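Local coordinates for protein short-chain-enoyl-CoA hydratase (Clostridium acetobutylicum, PDB 5Z7R) that catalyses the reversible hydration of crotonyl-CoA, a short-chain enoyl-CoA, to 3-hydroxybutyryl-CoA in butanoate metabolism, and also accepts hexenoyl-CoA but not longer analogues, at residues E11-A15 and S47-A51; I40-D46 and R92-K98; Q132-G136 and L161-A165. One frame throughout, in Å; residues are numbered along the deposited sequence.

Interaction 1: residues E11-A15 and S47-A51; sequences EGKVA and SEVLA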
ATOM      1  N   GLU A  11     -22.860 -31.880  -6.401  1.00 64.22           N
ATOM      2  CA  GLU A  11     -24.289 -31.988  -6.123  1.00 63.89           C
ATOM      3  C   GLU A  11     -25.018 -30.858  -6.855  1.00 61.66           C
ATOM      4  O   GLU A  11     -25.240 -29.781  -6.304  1.00 57.15           O
ATOM      5  CB  GLU A  11     -24.522 -31.897  -4.601  1.00 71.07           C
ATOM      6  CG  GLU A  11     -23.494 -32.669  -3.750  1.00 71.88           C
ATOM      7  CD  GLU A  11     -23.639 -32.437  -2.248  1.00 70.75           C
ATOM      8  OE1 GLU A  11     -24.361 -31.485  -1.865  1.00 69.12           O
ATOM      9  OE2 GLU A  11     -23.027 -33.209  -1.457  1.00 67.05           O
ATOM     10  N   GLY A  12     -25.373 -31.105  -8.110  1.00 63.70           N
ATOM     11  CA  GLY A  12     -25.993 -30.082  -8.947  1.00 64.63           C
ATOM     12  C   GLY A  12     -24.969 -29.035  -9.360  1.00 65.89           C
ATOM     13  O   GLY A  12     -24.261 -29.196 -10.366  1.00 72.01           O
ATOM     14  N   LYS A  13     -24.877 -27.958  -8.588  1.00 56.58           N
ATOM     15  CA  LYS A  13     -23.912 -26.915  -8.891  1.00 53.89           C
ATOM     16  C   LYS A  13     -22.956 -26.642  -7.726  1.00 47.01           C
ATOM     17  O   LYS A  13     -22.187 -25.671  -7.770  1.00 47.08           O
ATOM     18  CB  LYS A  13     -24.625 -25.631  -9.347  1.00 55.93           C
ATOM     19  CG  LYS A  13     -25.533 -25.800 -10.567  1.00 58.34           C
ATOM     20  CD  LYS A  13     -26.062 -24.467 -11.105  1.00 57.69           C
ATOM     21  CE  LYS A  13     -27.446 -24.570 -11.757  1.00 59.98           C
ATOM     22  NZ  LYS A  13     -27.427 -25.047 -13.174  1.00 56.97           N
ATOM     23  N   VAL A  14     -22.953 -27.503  -6.710  1.00 40.36           N
ATOM     24  CA  VAL A  14     -22.017 -27.307  -5.603  1.00 42.83           C
ATOM     25  C   VAL A  14     -21.107 -28.500  -5.377  1.00 43.56           C
ATOM     26  O   VAL A  14     -21.540 -29.632  -5.401  1.00 48.65           O
ATOM     27  CB  VAL A  14     -22.701 -26.852  -4.267  1.00 40.39           C
ATOM     28  CG1 VAL A  14     -24.207 -26.934  -4.323  1.00 41.58           C
ATOM     29  CG2 VAL A  14     -22.161 -27.576  -3.038  1.00 38.67           C
ATOM     30  N   ALA A  15     -19.838 -28.236  -5.124  1.00 40.56           N
ATOM     31  CA  ALA A  15     -18.915 -29.298  -4.836  1.00 38.34           C
ATOM     32  C   ALA A  15     -18.578 -29.303  -3.376  1.00 38.24           C
ATOM     33  O   ALA A  15     -18.265 -28.258  -2.806  1.00 46.11           O
ATOM     34  CB  ALA A  15     -17.654 -29.132  -5.654  1.00 39.56           C
ATOM     35  N   SER A  47     -17.153 -25.679 -14.721  1.00 44.76           N
ATOM     36  CA  SER A  47     -18.042 -24.535 -14.700  1.00 46.49           C
ATOM     37  C   SER A  47     -19.461 -24.898 -14.241  1.00 48.86           C
ATOM     38  O   SER A  47     -20.275 -24.006 -13.999  1.00 47.12           O
ATOM     39  CB  SER A  47     -18.041 -23.816 -16.052  1.00 46.25           C
ATOM     40  OG  SER A  47     -18.196 -24.731 -17.104  1.00 46.35           O
ATOM     41  N   GLU A  48     -19.750 -26.194 -14.096  1.00 51.01           N
ATOM     42  CA  GLU A  48     -20.992 -26.616 -13.454  1.00 53.28           C
ATOM     43  C   GLU A  48     -20.925 -26.402 -11.938  1.00 52.40           C
ATOM     44  O   GLU A  48     -21.962 -26.249 -11.288  1.00 59.41           O
ATOM     45  CB  GLU A  48     -21.332 -28.072 -13.801  1.00 58.21           C
ATOM     46  CG  GLU A  48     -21.990 -28.232 -15.179  1.00 62.30           C
ATOM     47  CD  GLU A  48     -22.129 -29.693 -15.625  1.00 66.93           C
ATOM     48  OE1 GLU A  48     -21.739 -30.613 -14.867  1.00 64.03           O
ATOM     49  OE2 GLU A  48     -22.629 -29.927 -16.748  1.00 69.08           O
ATOM     50  N   VAL A  49     -19.710 -26.384 -11.389  1.00 47.17           N
ATOM     51  CA  VAL A  49     -19.469 -26.040  -9.977  1.00 42.55           C
ATOM     52  C   VAL A  49     -19.436 -24.534  -9.755  1.00 39.99           C
ATOM     53  O   VAL A  49     -18.560 -23.847 -10.276  1.00 38.04           O
ATOM     54  CB  VAL A  49     -18.110 -26.558  -9.506  1.00 39.75           C
ATOM     55  CG1 VAL A  49     -17.871 -26.139  -8.066  1.00 41.04           C
ATOM     56  CG2 VAL A  49     -18.041 -28.068  -9.672  1.00 39.28           C
ATOM     57  N   LEU A  50     -20.399 -24.024  -8.995  1.00 39.25           N
ATOM     58  CA  LEU A  50     -20.500 -22.588  -8.721  1.00 36.17           C
ATOM     59  C   LEU A  50     -20.327 -22.280  -7.235  1.00 33.64           C
ATOM     60  O   LEU A  50     -20.408 -21.130  -6.837  1.00 34.86           O
ATOM     61  CB  LEU A  50     -21.845 -22.062  -9.173  1.00 35.40           C
ATOM     62  CG  LEU A  50     -22.139 -22.168 -10.641  1.00 36.15           C
ATOM     63  CD1 LEU A  50     -23.596 -21.807 -10.852  1.00 39.20           C
ATOM     64  CD2 LEU A  50     -21.256 -21.264 -11.465  1.00 35.87           C
ATOM     65  N   ALA A  51     -20.132 -23.291  -6.408  1.00 29.01           N
ATOM     66  CA  ALA A  51     -19.739 -23.038  -5.045  1.00 29.55           C
ATOM     67  C   ALA A  51     -19.086 -24.273  -4.463  1.00 28.75           C
ATOM     68  O   ALA A  51     -19.189 -25.370  -5.017  1.00 34.05           O
ATOM     69  CB  ALA A  51     -20.924 -22.585  -4.205  1.00 33.17           C
TER

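Interaction 2: residues I40-D46 and R92-K98; sequences IGEIEND and RLELLEK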
ATOM      1  N   ILE A  40      -8.548 -28.434  -6.190  1.00 29.80           N
ATOM      2  CA  ILE A  40      -8.852 -27.038  -6.457  1.00 30.17           C
ATOM      3  C   ILE A  40      -8.781 -26.815  -7.958  1.00 29.90           C
ATOM      4  O   ILE A  40      -9.734 -26.288  -8.549  1.00 33.22           O
ATOM      5  CB  ILE A  40      -7.921 -26.051  -5.726  1.00 32.66           C
ATOM      6  CG1 ILE A  40      -8.145 -26.118  -4.214  1.00 29.21           C
ATOM      7  CG2 ILE A  40      -8.173 -24.623  -6.216  1.00 33.12           C
ATOM      8  CD1 ILE A  40      -6.927 -25.785  -3.390  1.00 29.02           C
ATOM      9  N   GLY A  41      -7.700 -27.268  -8.591  1.00 30.43           N
ATOM     10  CA  GLY A  41      -7.569 -27.106 -10.047  1.00 32.26           C
ATOM     11  C   GLY A  41      -8.683 -27.798 -10.810  1.00 34.10           C
ATOM     12  O   GLY A  41      -9.184 -27.295 -11.854  1.00 34.92           O
ATOM     13  N   GLU A  42      -9.073 -28.960 -10.298  1.00 33.29           N
ATOM     14  CA  GLU A  42     -10.253 -29.665 -10.820  1.00 36.41           C
ATOM     15  C   GLU A  42     -11.521 -28.817 -10.687  1.00 35.22           C
ATOM     16  O   GLU A  42     -12.284 -28.705 -11.634  1.00 35.04           O
ATOM     17  CB  GLU A  42     -10.423 -31.006 -10.087  1.00 40.53           C
ATOM     18  CG  GLU A  42     -11.040 -32.134 -10.898  1.00 44.75           C
ATOM     19  CD  GLU A  42     -10.190 -32.615 -12.063  1.00 44.56           C
ATOM     20  OE1 GLU A  42      -8.942 -32.559 -11.980  1.00 41.00           O
ATOM     21  OE2 GLU A  42     -10.805 -33.057 -13.063  1.00 47.41           O
ATOM     22  N   ILE A  43     -11.750 -28.178  -9.539  1.00 35.46           N
ATOM     23  CA  ILE A  43     -12.955 -27.329  -9.414  1.00 34.66           C
ATOM     24  C   ILE A  43     -12.827 -26.100 -10.304  1.00 35.84           C
ATOM     25  O   ILE A  43     -13.813 -25.638 -10.896  1.00 31.41           O
ATOM     26  CB  ILE A  43     -13.217 -26.927  -7.964  1.00 35.65           C
ATOM     27  CG1 ILE A  43     -13.633 -28.164  -7.167  1.00 34.20           C
ATOM     28  CG2 ILE A  43     -14.277 -25.817  -7.874  1.00 37.37           C
ATOM     29  CD1 ILE A  43     -13.209 -28.140  -5.713  1.00 32.12           C
ATOM     30  N   GLU A  44     -11.601 -25.594 -10.427  1.00 39.23           N
ATOM     31  CA  GLU A  44     -11.354 -24.463 -11.313  1.00 42.75           C
ATOM     32  C   GLU A  44     -11.914 -24.693 -12.719  1.00 44.02           C
ATOM     33  O   GLU A  44     -12.574 -23.817 -13.257  1.00 43.64           O
ATOM     34  CB  GLU A  44      -9.863 -24.118 -11.374  1.00 44.76           C
ATOM     35  CG  GLU A  44      -9.357 -23.317 -10.175  1.00 49.46           C
ATOM     36  CD  GLU A  44      -7.889 -22.929 -10.279  1.00 53.75           C
ATOM     37  OE1 GLU A  44      -7.198 -23.420 -11.207  1.00 56.79           O
ATOM     38  OE2 GLU A  44      -7.413 -22.135  -9.432  1.00 51.75           O
ATOM     39  N   ASN A  45     -11.686 -25.870 -13.305  1.00 49.01           N
ATOM     40  CA  ASN A  45     -12.117 -26.116 -14.702  1.00 49.37           C
ATOM     41  C   ASN A  45     -13.574 -26.524 -14.844  1.00 46.12           C
ATOM     42  O   ASN A  45     -14.102 -26.493 -15.958  1.00 44.69           O
ATOM     43  CB  ASN A  45     -11.221 -27.151 -15.393  1.00 49.31           C
ATOM     44  CG  ASN A  45      -9.757 -26.856 -15.187  1.00 53.25           C
ATOM     45  OD1 ASN A  45      -9.350 -25.680 -15.102  1.00 48.66           O
ATOM     46  ND2 ASN A  45      -8.955 -27.909 -15.050  1.00 56.08           N
ATOM     47  N   ASP A  46     -14.228 -26.870 -13.732  1.00 43.40           N
ATOM     48  CA  ASP A  46     -15.625 -27.304 -13.776  1.00 41.91           C
ATOM     49  C   ASP A  46     -16.629 -26.170 -13.604  1.00 42.63           C
ATOM     50  O   ASP A  46     -16.959 -25.775 -12.490  1.00 41.97           O
ATOM     51  CB  ASP A  46     -15.874 -28.384 -12.731  1.00 45.12           C
ATOM     52  CG  ASP A  46     -17.182 -29.145 -12.971  1.00 43.56           C
ATOM     53  OD1 ASP A  46     -18.146 -28.575 -13.535  1.00 43.92           O
ATOM     54  OD2 ASP A  46     -17.229 -30.318 -12.579  1.00 40.14           O
ATOM     55  N   ARG A  92      -4.493 -20.193  -3.383  1.00 30.38           N
ATOM     56  CA  ARG A  92      -5.228 -20.560  -4.595  1.00 30.54           C
ATOM     57  C   ARG A  92      -6.703 -20.783  -4.267  1.00 28.37           C
ATOM     58  O   ARG A  92      -7.594 -20.413  -5.053  1.00 29.34           O
ATOM     59  CB  ARG A  92      -4.649 -21.830  -5.212  1.00 33.29           C
ATOM     60  CG  ARG A  92      -5.220 -22.174  -6.594  1.00 34.80           C
ATOM     61  CD  ARG A  92      -4.502 -23.401  -7.121  1.00 35.50           C
ATOM     62  NE  ARG A  92      -4.930 -23.845  -8.451  1.00 38.06           N
ATOM     63  CZ  ARG A  92      -4.369 -24.877  -9.075  1.00 35.07           C
ATOM     64  NH1 ARG A  92      -3.391 -25.550  -8.480  1.00 32.42           N
ATOM     65  NH2 ARG A  92      -4.798 -25.254 -10.264  1.00 36.41           N
ATOM     66  N   LEU A  93      -6.931 -21.384  -3.105  1.00 25.06           N
ATOM     67  CA  LEU A  93      -8.264 -21.567  -2.573  1.00 26.75           C
ATOM     68  C   LEU A  93      -8.952 -20.211  -2.295  1.00 27.57           C
ATOM     69  O   LEU A  93     -10.137 -20.001  -2.662  1.00 29.66           O
ATOM     70  CB  LEU A  93      -8.196 -22.392  -1.291  1.00 27.04           C
ATOM     71  CG  LEU A  93      -9.538 -22.852  -0.728  1.00 27.13           C
ATOM     72  CD1 LEU A  93     -10.160 -23.934  -1.607  1.00 27.51           C
ATOM     73  CD2 LEU A  93      -9.378 -23.409   0.668  1.00 27.36           C
ATOM     74  N   GLU A  94      -8.198 -19.290  -1.689  1.00 25.65           N
ATOM     75  CA  GLU A  94      -8.734 -17.960  -1.331  1.00 24.21           C
ATOM     76  C   GLU A  94      -9.164 -17.226  -2.567  1.00 24.35           C
ATOM     77  O   GLU A  94     -10.216 -16.581  -2.572  1.00 24.64           O
ATOM     78  CB  GLU A  94      -7.664 -17.175  -0.569  1.00 23.89           C
ATOM     79  CG  GLU A  94      -8.035 -15.791  -0.095  1.00 22.65           C
ATOM     80  CD  GLU A  94      -7.002 -15.307   0.843  1.00 22.23           C
ATOM     81  OE1 GLU A  94      -7.301 -15.276   2.039  1.00 23.04           O
ATOM     82  OE2 GLU A  94      -5.838 -15.071   0.412  1.00 22.58           O
ATOM     83  N   LEU A  95      -8.395 -17.369  -3.653  1.00 27.32           N
ATOM     84  CA  LEU A  95      -8.669 -16.609  -4.888  1.00 28.15           C
ATOM     85  C   LEU A  95      -9.603 -17.329  -5.829  1.00 30.79           C
ATOM     86  O   LEU A  95     -10.117 -16.720  -6.794  1.00 29.63           O
ATOM     87  CB  LEU A  95      -7.348 -16.316  -5.632  1.00 30.93           C
ATOM     88  CG  LEU A  95      -6.458 -15.290  -4.938  1.00 31.55           C
ATOM     89  CD1 LEU A  95      -5.046 -15.268  -5.512  1.00 32.40           C
ATOM     90  CD2 LEU A  95      -7.115 -13.903  -5.040  1.00 33.18           C
ATOM     91  N   LEU A  96      -9.784 -18.634  -5.597  1.00 31.59           N
ATOM     92  CA  LEU A  96     -10.660 -19.457  -6.440  1.00 32.65           C
ATOM     93  C   LEU A  96     -11.913 -18.704  -6.822  1.00 30.27           C
ATOM     94  O   LEU A  96     -12.638 -18.209  -5.965  1.00 28.89           O
ATOM     95  CB  LEU A  96     -11.044 -20.737  -5.677  1.00 35.06           C
ATOM     96  CG  LEU A  96     -12.096 -21.651  -6.310  1.00 36.49           C
ATOM     97  CD1 LEU A  96     -11.713 -21.955  -7.749  1.00 40.08           C
ATOM     98  CD2 LEU A  96     -12.229 -22.932  -5.500  1.00 35.73           C
ATOM     99  N   GLU A  97     -12.209 -18.655  -8.104  1.00 30.93           N
ATOM    100  CA  GLU A  97     -13.327 -17.863  -8.577  1.00 32.92           C
ATOM    101  C   GLU A  97     -14.741 -18.427  -8.327  1.00 30.59           C
ATOM    102  O   GLU A  97     -15.699 -17.888  -8.803  1.00 32.50           O
ATOM    103  CB  GLU A  97     -13.112 -17.539 -10.058  1.00 39.94           C
ATOM    104  CG  GLU A  97     -11.813 -16.760 -10.300  1.00 44.60           C
ATOM    105  CD  GLU A  97     -11.960 -15.639 -11.321  1.00 48.01           C
ATOM    106  OE1 GLU A  97     -11.786 -14.433 -10.937  1.00 42.27           O
ATOM    107  OE2 GLU A  97     -12.243 -15.987 -12.504  1.00 47.47           O
ATOM    108  N   LYS A  98     -14.880 -19.476  -7.547  1.00 31.79           N
ATOM    109  CA  LYS A  98     -16.167 -19.789  -6.925  1.00 34.12           C
ATOM    110  C   LYS A  98     -16.040 -19.584  -5.411  1.00 31.69           C
ATOM    111  O   LYS A  98     -14.991 -19.825  -4.850  1.00 34.12           O
ATOM    112  CB  LYS A  98     -16.650 -21.230  -7.202  1.00 38.18           C
ATOM    113  CG  LYS A  98     -15.872 -22.076  -8.213  1.00 41.53           C
ATOM    114  CD  LYS A  98     -16.112 -21.697  -9.661  1.00 43.40           C
ATOM    115  CE  LYS A  98     -15.415 -22.681 -10.599  1.00 44.38           C
ATOM    116  NZ  LYS A  98     -15.994 -22.688 -11.977  1.00 45.93           N
TER

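Interaction 3: residues Q132-G136 and L161-A165; sequences QPEVG and LIFTA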
ATOM      1  N   GLN A 132      -3.940 -21.887  17.162  1.00 30.52           N
ATOM      2  CA  GLN A 132      -2.653 -21.826  16.455  1.00 31.14           C
ATOM      3  C   GLN A 132      -1.585 -22.311  17.416  1.00 30.00           C
ATOM      4  O   GLN A 132      -0.975 -21.517  18.106  1.00 31.21           O
ATOM      5  CB  GLN A 132      -2.297 -20.390  16.031  1.00 29.22           C
ATOM      6  CG  GLN A 132      -3.139 -19.782  14.919  1.00 27.97           C
ATOM      7  CD  GLN A 132      -3.065 -20.519  13.591  1.00 30.42           C
ATOM      8  OE1 GLN A 132      -2.129 -21.276  13.314  1.00 29.87           O
ATOM      9  NE2 GLN A 132      -4.055 -20.277  12.747  1.00 31.23           N
ATOM     10  N   PRO A 133      -1.320 -23.625  17.439  1.00 30.39           N
ATOM     11  CA  PRO A 133      -0.390 -24.147  18.447  1.00 29.70           C
ATOM     12  C   PRO A 133       1.082 -23.812  18.170  1.00 30.08           C
ATOM     13  O   PRO A 133       1.957 -24.030  19.048  1.00 32.53           O
ATOM     14  CB  PRO A 133      -0.601 -25.667  18.370  1.00 29.44           C
ATOM     15  CG  PRO A 133      -1.732 -25.906  17.450  1.00 28.32           C
ATOM     16  CD  PRO A 133      -1.853 -24.690  16.581  1.00 28.96           C
ATOM     17  N   GLU A 134       1.345 -23.259  16.985  1.00 28.60           N
ATOM     18  CA  GLU A 134       2.689 -23.294  16.384  1.00 28.60           C
ATOM     19  C   GLU A 134       3.814 -22.889  17.323  1.00 29.08           C
ATOM     20  O   GLU A 134       4.802 -23.598  17.448  1.00 31.26           O
ATOM     21  CB  GLU A 134       2.715 -22.505  15.098  1.00 27.92           C
ATOM     22  CG  GLU A 134       1.972 -23.223  13.970  1.00 29.31           C
ATOM     23  CD  GLU A 134       0.477 -22.946  13.880  1.00 28.69           C
ATOM     24  OE1 GLU A 134      -0.119 -23.215  12.800  1.00 26.85           O
ATOM     25  OE2 GLU A 134      -0.104 -22.467  14.880  1.00 30.41           O
ATOM     26  N   VAL A 135       3.648 -21.792  18.038  1.00 30.15           N
ATOM     27  CA  VAL A 135       4.721 -21.290  18.899  1.00 30.95           C
ATOM     28  C   VAL A 135       5.093 -22.234  20.070  1.00 30.40           C
ATOM     29  O   VAL A 135       6.203 -22.163  20.633  1.00 28.62           O
ATOM     30  CB  VAL A 135       4.396 -19.848  19.384  1.00 32.87           C
ATOM     31  CG1 VAL A 135       3.261 -19.805  20.410  1.00 31.93           C
ATOM     32  CG2 VAL A 135       5.633 -19.246  20.000  1.00 37.23           C
ATOM     33  N   GLY A 136       4.172 -23.117  20.454  1.00 32.20           N
ATOM     34  CA  GLY A 136       4.529 -24.199  21.391  1.00 34.56           C
ATOM     35  C   GLY A 136       5.553 -25.181  20.815  1.00 35.10           C
ATOM     36  O   GLY A 136       6.277 -25.843  21.565  1.00 34.15           O
ATOM     37  N   LEU A 161      -4.034 -15.159  20.543  1.00 29.10           N
ATOM     38  CA  LEU A 161      -4.141 -16.544  20.122  1.00 28.62           C
ATOM     39  C   LEU A 161      -2.789 -17.130  19.696  1.00 27.05           C
ATOM     40  O   LEU A 161      -2.463 -18.249  20.061  1.00 29.64           O
ATOM     41  CB  LEU A 161      -5.169 -16.670  18.987  1.00 29.99           C
ATOM     42  CG  LEU A 161      -6.572 -17.216  19.321  1.00 30.93           C
ATOM     43  CD1 LEU A 161      -7.075 -16.901  20.719  1.00 30.80           C
ATOM     44  CD2 LEU A 161      -7.547 -16.711  18.265  1.00 32.39           C
ATOM     45  N   ILE A 162      -2.006 -16.377  18.941  1.00 26.87           N
ATOM     46  CA  ILE A 162      -0.712 -16.863  18.446  1.00 24.97           C
ATOM     47  C   ILE A 162       0.403 -16.843  19.478  1.00 24.40           C
ATOM     48  O   ILE A 162       1.188 -17.781  19.543  1.00 24.69           O
ATOM     49  CB  ILE A 162      -0.279 -16.138  17.165  1.00 23.73           C
ATOM     50  CG1 ILE A 162      -1.196 -16.509  15.997  1.00 25.28           C
ATOM     51  CG2 ILE A 162       1.119 -16.569  16.746  1.00 23.60           C
ATOM     52  CD1 ILE A 162      -1.136 -15.547  14.798  1.00 25.32           C
ATOM     53  N   PHE A 163       0.486 -15.807  20.298  1.00 26.22           N
ATOM     54  CA  PHE A 163       1.502 -15.787  21.344  1.00 27.25           C
ATOM     55  C   PHE A 163       1.225 -16.789  22.444  1.00 29.29           C
ATOM     56  O   PHE A 163       2.174 -17.379  22.947  1.00 33.69           O
ATOM     57  CB  PHE A 163       1.696 -14.413  22.008  1.00 26.18           C
ATOM     58  CG  PHE A 163       1.988 -13.287  21.063  1.00 25.50           C
ATOM     59  CD1 PHE A 163       2.452 -13.502  19.776  1.00 26.76           C
ATOM     60  CD2 PHE A 163       1.816 -11.972  21.485  1.00 24.77           C
ATOM     61  CE1 PHE A 163       2.683 -12.430  18.917  1.00 26.31           C
ATOM     62  CE2 PHE A 163       2.062 -10.905  20.629  1.00 24.13           C
ATOM     63  CZ  PHE A 163       2.493 -11.132  19.353  1.00 24.68           C
ATOM     64  N   THR A 164      -0.036 -16.972  22.850  1.00 29.76           N
ATOM     65  CA  THR A 164      -0.374 -17.977  23.892  1.00 30.57           C
ATOM     66  C   THR A 164      -0.458 -19.393  23.352  1.00 33.68           C
ATOM     67  O   THR A 164      -0.132 -20.334  24.066  1.00 34.59           O
ATOM     68  CB  THR A 164      -1.742 -17.732  24.590  1.00 32.16           C
ATOM     69  OG1 THR A 164      -2.828 -17.871  23.636  1.00 34.04           O
ATOM     70  CG2 THR A 164      -1.786 -16.370  25.277  1.00 31.04           C
ATOM     71  N   ALA A 165      -0.937 -19.536  22.114  1.00 34.46           N
ATOM     72  CA  ALA A 165      -1.180 -20.852  21.480  1.00 35.11           C
ATOM     73  C   ALA A 165      -2.346 -21.647  22.066  1.00 35.00           C
ATOM     74  O   ALA A 165      -2.458 -22.836  21.816  1.00 39.65           O
ATOM     75  CB  ALA A 165       0.078 -21.692  21.512  1.00 33.94           C
TER
HETATM   76  O   HOH W   1       1.214 -19.948  17.946  1.00 24.15           O

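Interaction 1: residues E11-A15 and S47-A51
Main-chain hydrogen bonds carry most of this contact, and they link the start of strand 14-19 to the residues leading into strand 51-56. The amide of Leu50 donates to Lys13 O in an almost straight bond (N to O 2.7 Å), while Ala15 N reaches Ala51 O at 2.9 Å. A weak third bond runs from Ala51 N to the same Lys13 O at 3.4 Å, so this carbonyl accepts from two successive amides. CA-H...O contacts fill in between: Lys13 CA lies 3.2 Å from Glu48 O, and Val14 CA lies 3.5 Å from Ala51 O. Topologically this is where the parallel neighbours 14-19 and 51-56 of the crotonase-fold sheet begin, joined by a beta-alpha-beta crossover through helix 30-45. On the other side of strand 14-19, the hairpin with strand 6-11 is closed by a type II' turn from Glu11 to Val14; Gly12, the second residue of the turn, has the positive phi (73°) that a type II' turn requires there and glycine readily adopts. Apolar contacts are sparse. Ala15 CB meets Val49 CG1 at 3.9 Å, and the aliphatic part of Lys13 lies along Leu50, with Lys13 CD 3.6 Å from Leu50 CD1. Helix 188-201 covers Lys13, Leu50 and Ala51 through Val200, and Glu11 forms a salt bridge with Lys193 of that helix.

Interaction 2: residues I40-D46 and R92-K98
The C-terminal ends of helices 30-45 and 76-95 meet here through an apolar core of Ile40, Ile43, Leu93 and Leu96, with a salt bridge beside it. Ile40 opens the contact: its CB points toward the other segment, CG1 packs on Leu93 CD1 at 4.0 Å, and CG2 lies 3.9 Å from the aliphatic CG of Arg92. Gly41 comes next, its CA only 3.3 Å from Arg92 NH2, with its N over one face of the guanidinium; a CB here would clash with that group. Ile43 then extends the apolar layer, CG2 standing 4.3 Å from Leu96 CD2. Glu44 supplies the charged margin. Its carboxylate forms a bidentate salt bridge with Arg92, OE1 to NH2 and OE2 to NE both at 3.2 Å, while its CG rests 3.6 Å from Leu96 CD1. The extended Arg92 side chain also pairs through NH1 with Asp37, about two turns before Glu44 on the same helix. At the end of the segment, Asp46 O accepts a hydrogen bond from Lys98 NZ at 3.3 Å, whereas its carboxylate turns to the amide of Glu48. Helix 30-45 is thereby fastened to helix 76-95 and to the bend leading into strand 100-104, with helix 204-217 touching Leu95 and Glu97, and Lys211 of that helix bonding to Leu96 O.

Interaction 3: residues Q132-G136 and L161-A165
In the crotonase fold of this enzyme, the loop after strand 129-131 carries Glu134, which by similarity to relatives is probably the proton acceptor, and the end of helix 155-164 packs against that loop. Leu161 contributes little across the gap and instead meets Leu149 of helix 145-153. Ile162 does more: its CG1 lies 4.0 Å from Gln132 CG, and its carbonyl O sits 3.0 Å from Val135 CG1. At Phe163 and Thr164 the CA-to-CB bonds point away from the loop; both side chains pack on Ile199 of a third subunit, and Asn202 of that subunit donates hydrogen bonds through ND2 to the carbonyls of Phe163 and Thr164. Ala165 leaves the helix with positive phi (70°), and its methyl touches Val135 CG1 at 3.9 Å while its CA makes a CA-H...O contact of 3.4 Å with Gln132 O. A water completes the joint, donating to Gln132 O and Ile162 O at 2.7 Å each and accepting from Val135 N at 3.1 Å.

Overall arrangement
Contacts between distant parts of a chain can close loops that cross or follow one another, as the chain order here illustrates. From the N terminus, residues 11-15 turn from strand 6-11 into strand 14-19; the chain then runs through helix 30-45 and returns at 47-51, where interaction 1 closes its loop. Interaction 2 opens within that loop, at 40-46, and closes later at 92-98, so the two cross. They also touch, with Lys98 NZ beside Val49 O and Ile43 against Val49, tying the beginnings of strands 14-19 and 51-56 of the six-stranded sheet to two helices. Interaction 3 follows in series, across the chain's centre, about 30 Å from interaction 2 between centres; it joins the loop that carries the probable active-site residue Glu134 to helix 155-164.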